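Local structure of acetyltransferase (Sinorhizobium meliloti, 4JXR) at residues A40-A43 and L44-S47; R7-V10 and A11-R15. The protein probably transfers acetyl groups from acetyl-CoA to an acceptor, as a phosphinothricin acetyltransferase-like member of the GNAT superfamily. One frame throughout, in Å; residues are numbered along the deposited sequence.

Contact 1 of 2, residues A40-A43 and L44-S47; sequences AEMA and LRFS
Glu41 and Arg45 form an i to i+4 salt bridge along one side of helix 39-51, with Arg45 NE 2.8 Å from Glu41 OE2. The bond is nearly straight, 164° at the hydrogen, and the oxygen sits at the guanidinium edge, close to its plane. It offers its anti lone pair; the planes of the two flat groups are 75° apart, and the bond uses one oxygen alone, OE2. Glu41 first leans away from the following turn; with CG anti to the backbone N, a bend at chi2 of 61° brings the carboxylate back to Arg45. Arg45 starts with CG anti to its own carbonyl carbon and then runs extended as far as NE, its CG passing 3.3 Å from Glu41 O. A water links the same pair, accepting from Arg45 NH2 and giving a weak bond to Glu41 OE2. Beyond the pair, Arg45 NH2 also has a salt bridge to Glu33.

Met42, a selenomethionine, is bent at both chi2 and chi3. Its SE lies 4.1 Å from Arg45 NH1, approaching the guanidinium obliquely, while its side chain packs on Leu14, Ile17, Thr18 and Tyr21 of helix 14-27. Regular i to i+4 backbone bonds run underneath, among them Phe46 N to Met42 O at 2.9 Å. The Phe46 ring leads away from this turn and meets Tyr56 edge-to-face.

Two carboxylates, Glu41 and Glu33, balance the charge of the Arg45 guanidinium and probably limit its rotation, and the arginine would in turn favour the ionised form of Glu41.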
loop_
_atom_site.group_PDB
_atom_site.type_symbol
_atom_site.label_atom_id
_atom_site.label_comp_id
_atom_site.label_asym_id
_atom_site.label_seq_id
_atom_site.Cartn_x
_atom_site.Cartn_y
_atom_site.Cartn_z
ATOM N N ALA A 40 -7.474 -7.429 -21.568
ATOM C CA ALA A 40 -6.995 -6.111 -21.935
ATOM C C ALA A 40 -6.422 -5.387 -20.683
ATOM O O ALA A 40 -5.392 -4.736 -20.775
ATOM C CB ALA A 40 -8.095 -5.277 -22.535
ATOM N N GLU A 41 -7.142 -5.491 -19.569
ATOM C CA GLU A 41 -6.677 -4.855 -18.340
ATOM C C GLU A 41 -5.412 -5.514 -17.835
ATOM O O GLU A 41 -4.467 -4.827 -17.425
ATOM C CB GLU A 41 -7.752 -4.837 -17.296
ATOM C CG GLU A 41 -7.309 -4.315 -15.935
ATOM C CD GLU A 41 -6.804 -2.911 -15.899
ATOM O OE1 GLU A 41 -7.211 -2.098 -16.754
ATOM O OE2 GLU A 41 -6.004 -2.595 -14.983
HETATM N N MSE A 42 -5.356 -6.837 -17.828
HETATM C CA MSE A 42 -4.161 -7.541 -17.398
HETATM C C MSE A 42 -2.969 -7.162 -18.269
HETATM O O MSE A 42 -1.827 -7.087 -17.791
HETATM C CB MSE A 42 -4.375 -9.025 -17.390
HETATM C CG MSE A 42 -5.404 -9.493 -16.322
HETATM SE SE MSE A 42 -4.933 -9.077 -14.538
HETATM C CE MSE A 42 -3.554 -10.428 -14.243
ATOM N N ALA A 43 -3.209 -6.985 -19.586
ATOM C CA ALA A 43 -2.175 -6.605 -20.505
ATOM C C ALA A 43 -1.620 -5.216 -20.214
ATOM O O ALA A 43 -0.417 -5.021 -20.307
ATOM C CB ALA A 43 -2.697 -6.672 -21.944
ATOM N N LEU A 44 -2.473 -4.273 -19.865
ATOM C CA LEU A 44 -2.017 -2.957 -19.470
ATOM C C LEU A 44 -1.174 -3.041 -18.194
ATOM O O LEU A 44 -0.117 -2.434 -18.092
ATOM C CB LEU A 44 -3.177 -2.003 -19.280
ATOM C CG LEU A 44 -2.843 -0.621 -18.754
ATOM C CD1 LEU A 44 -1.839 0.057 -19.641
ATOM C CD2 LEU A 44 -4.069 0.240 -18.635
ATOM N N ARG A 45 -1.635 -3.830 -17.227
ATOM C CA ARG A 45 -0.853 -4.019 -16.003
ATOM C C ARG A 45 0.522 -4.608 -16.310
ATOM O O ARG A 45 1.526 -4.152 -15.772
ATOM C CB ARG A 45 -1.618 -4.886 -15.006
ATOM C CG ARG A 45 -2.908 -4.246 -14.520
ATOM C CD ARG A 45 -3.681 -5.152 -13.578
ATOM N NE ARG A 45 -4.993 -4.614 -13.258
ATOM C CZ ARG A 45 -5.827 -5.150 -12.366
ATOM N NH1 ARG A 45 -5.481 -6.234 -11.694
ATOM N NH2 ARG A 45 -7.011 -4.598 -12.150
ATOM N N PHE A 46 0.568 -5.621 -17.166
ATOM C CA PHE A 46 1.814 -6.227 -17.579
ATOM C C PHE A 46 2.728 -5.207 -18.235
ATOM O O PHE A 46 3.921 -5.161 -17.956
ATOM C CB PHE A 46 1.512 -7.377 -18.557
ATOM C CG PHE A 46 2.673 -7.850 -19.358
ATOM C CD1 PHE A 46 3.566 -8.803 -18.905
ATOM C CD2 PHE A 46 2.850 -7.348 -20.651
ATOM C CE1 PHE A 46 4.621 -9.228 -19.689
ATOM C CE2 PHE A 46 3.905 -7.762 -21.420
ATOM C CZ PHE A 46 4.770 -8.719 -20.959
ATOM N N SER A 47 2.183 -4.389 -19.130
ATOM C CA SER A 47 2.936 -3.343 -19.832
ATOM C C SER A 47 3.568 -2.387 -18.823
ATOM O O SER A 47 4.721 -1.970 -18.953
ATOM C CB SER A 47 1.971 -2.630 -20.838
ATOM O OG SER A 47 2.610 -1.550 -21.484
HETATM O O HOH W 1 -7.891 -1.635 -12.776
#

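Contact 2 of 2, residues R7-V10 and A11-R15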
loop_
_atom_site.group_PDB
_atom_site.type_symbol
_atom_site.label_atom_id
_atom_site.label_comp_id
_atom_site.label_asym_id
_atom_site.label_seq_id
_atom_site.Cartn_x
_atom_site.Cartn_y
_atom_site.Cartn_z
ATOM N N ARG A 7 10.267 -19.013 -17.332
ATOM C CA ARG A 7 10.824 -18.086 -18.270
ATOM C C ARG A 7 10.104 -16.741 -18.097
ATOM O O ARG A 7 9.038 -16.674 -17.471
ATOM C CB ARG A 7 10.711 -18.593 -19.736
ATOM C CG ARG A 7 9.271 -18.808 -20.188
ATOM C CD ARG A 7 9.163 -18.874 -21.697
ATOM N NE ARG A 7 7.844 -19.247 -22.179
ATOM C CZ ARG A 7 6.772 -18.453 -22.143
ATOM N NH1 ARG A 7 6.861 -17.170 -21.797
ATOM N NH2 ARG A 7 5.599 -18.910 -22.535
ATOM N N ASP A 8 10.635 -15.694 -18.703
ATOM C CA ASP A 8 9.979 -14.444 -18.633
ATOM C C ASP A 8 8.671 -14.460 -19.388
ATOM O O ASP A 8 8.547 -15.101 -20.466
ATOM C CB ASP A 8 10.871 -13.297 -19.122
ATOM C CG ASP A 8 11.835 -12.840 -18.033
ATOM O OD1 ASP A 8 12.160 -13.645 -17.166
ATOM O OD2 ASP A 8 12.212 -11.661 -18.064
ATOM N N ALA A 9 7.680 -13.750 -18.886
ATOM C CA ALA A 9 6.410 -13.625 -19.556
ATOM C C ALA A 9 6.533 -12.777 -20.804
ATOM O O ALA A 9 7.281 -11.806 -20.838
ATOM C CB ALA A 9 5.421 -12.957 -18.596
ATOM N N VAL A 10 5.707 -13.086 -21.798
ATOM C CA VAL A 10 5.592 -12.304 -23.020
ATOM C C VAL A 10 4.133 -12.037 -23.253
ATOM O O VAL A 10 3.225 -12.669 -22.668
ATOM C CB VAL A 10 6.267 -13.022 -24.235
ATOM C CG1 VAL A 10 7.767 -13.137 -23.988
ATOM C CG2 VAL A 10 5.633 -14.340 -24.499
ATOM N N ALA A 11 3.845 -11.173 -24.235
ATOM C CA ALA A 11 2.460 -10.840 -24.540
ATOM C C ALA A 11 1.587 -12.025 -24.828
ATOM O O ALA A 11 0.421 -12.066 -24.464
ATOM C CB ALA A 11 2.392 -9.812 -25.674
ATOM N N ALA A 12 2.149 -13.052 -25.508
ATOM C CA ALA A 12 1.416 -14.254 -25.838
ATOM C C ALA A 12 0.987 -15.072 -24.643
ATOM O O ALA A 12 0.153 -15.946 -24.802
ATOM C CB ALA A 12 2.232 -15.130 -26.782
ATOM N N ASP A 13 1.490 -14.744 -23.419
ATOM C CA ASP A 13 1.064 -15.450 -22.216
ATOM C C ASP A 13 -0.138 -14.821 -21.535
ATOM O O ASP A 13 -0.627 -15.383 -20.557
ATOM C CB ASP A 13 2.228 -15.455 -21.226
ATOM C CG ASP A 13 3.449 -16.153 -21.729
ATOM O OD1 ASP A 13 3.314 -17.204 -22.440
ATOM O OD2 ASP A 13 4.571 -15.706 -21.408
ATOM N N LEU A 14 -0.602 -13.661 -22.018
ATOM C CA LEU A 14 -1.618 -12.920 -21.281
ATOM C C LEU A 14 -2.949 -13.641 -21.132
ATOM O O LEU A 14 -3.634 -13.448 -20.125
ATOM C CB LEU A 14 -1.792 -11.478 -21.819
ATOM C CG LEU A 14 -1.142 -10.319 -21.052
ATOM C CD1 LEU A 14 -1.664 -10.170 -19.617
ATOM C CD2 LEU A 14 0.338 -10.647 -21.084
ATOM N N ARG A 15 -3.343 -14.408 -22.147
ATOM C CA ARG A 15 -4.602 -15.119 -22.024
ATOM C C ARG A 15 -4.586 -16.096 -20.834
ATOM O O ARG A 15 -5.518 -16.148 -20.015
ATOM C CB ARG A 15 -4.933 -15.822 -23.344
ATOM C CG ARG A 15 -6.297 -16.448 -23.326
ATOM C CD ARG A 15 -6.714 -16.808 -24.747
ATOM N NE ARG A 15 -8.104 -17.193 -24.839
ATOM C CZ ARG A 15 -8.494 -18.461 -24.893
ATOM N NH1 ARG A 15 -7.614 -19.428 -24.964
ATOM N NH2 ARG A 15 -9.788 -18.722 -24.930
#
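Arg7 and Asp13 meet end-on, the two terminal nitrogens of the guanidinium each taking one carboxylate oxygen. Arg7 NH1 is 2.7 Å from Asp13 OD2, and Arg7 NH2 is 2.9 Å from Asp13 OD1 in an essentially straight bond (179°). The flat groups are nearly coplanar, 22° apart, and both oxygens are met on their syn sides, the classic bidentate pairing. Asp13 OD2 takes a second donor as well: Val10 N approaches to 2.9 Å from above the carboxylate plane. Two donors on OD2 and one on OD1 therefore hold the buried carboxylate against rotation.

The backbone of the same two residues answers in reverse, where Asp13 N donates to Val10 O over 2.8 Å. Val10 and Asp13 thus make a reciprocal pair, the carboxylate accepting from Val10 N and the Asp13 amide donating to the Val10 carbonyl, across a tight turn into the 3-10 segment. Here the chain passes from strand 5-8 into helix 14-27, the first strand-to-helix passage of this GNAT fold.

Further out, Arg7 is positioned from its own strand. Its CG lies between the backbone N and the carbonyl carbon (chi1 61°), and from there the chain stretches out to NE. NH1 also donates to Asp8 O at 3.0 Å, close to the guanidinium plane, so this nitrogen spans the strand end and the turn. Val10 CG2 lies 3.5 Å from Asp13 OD2 and reaches Ala12 CB at 4.2 Å. Backbone bonds of Arg7 with Val58 and of Ala9 with Tyr56 fix the strand side against strand 56-60, while Leu14 packs on Glu39 of helix 39-51.

Contact 2 comes first along the chain, where strand 5-8, an outermost strand of the mixed sheet, gives way to helix 14-27; contact 1 follows on helix 39-51, the next helix. Their centres are about 11 Å apart, on the same side of the chain's centre, and they touch directly. Leu14 packs on the backbone at Met42 and Ala43, and the Phe46 ring lies beside Leu14 and Ala9. The two helices are thus packed together near the strand 5-8 edge of the sheet. Met42 is about 12 Å, between side chains, from acetyl-CoA-binding Ile89. Neither contact includes a residue known to bind acetyl-CoA; they join strand 5-8 and the first two helices of the fold.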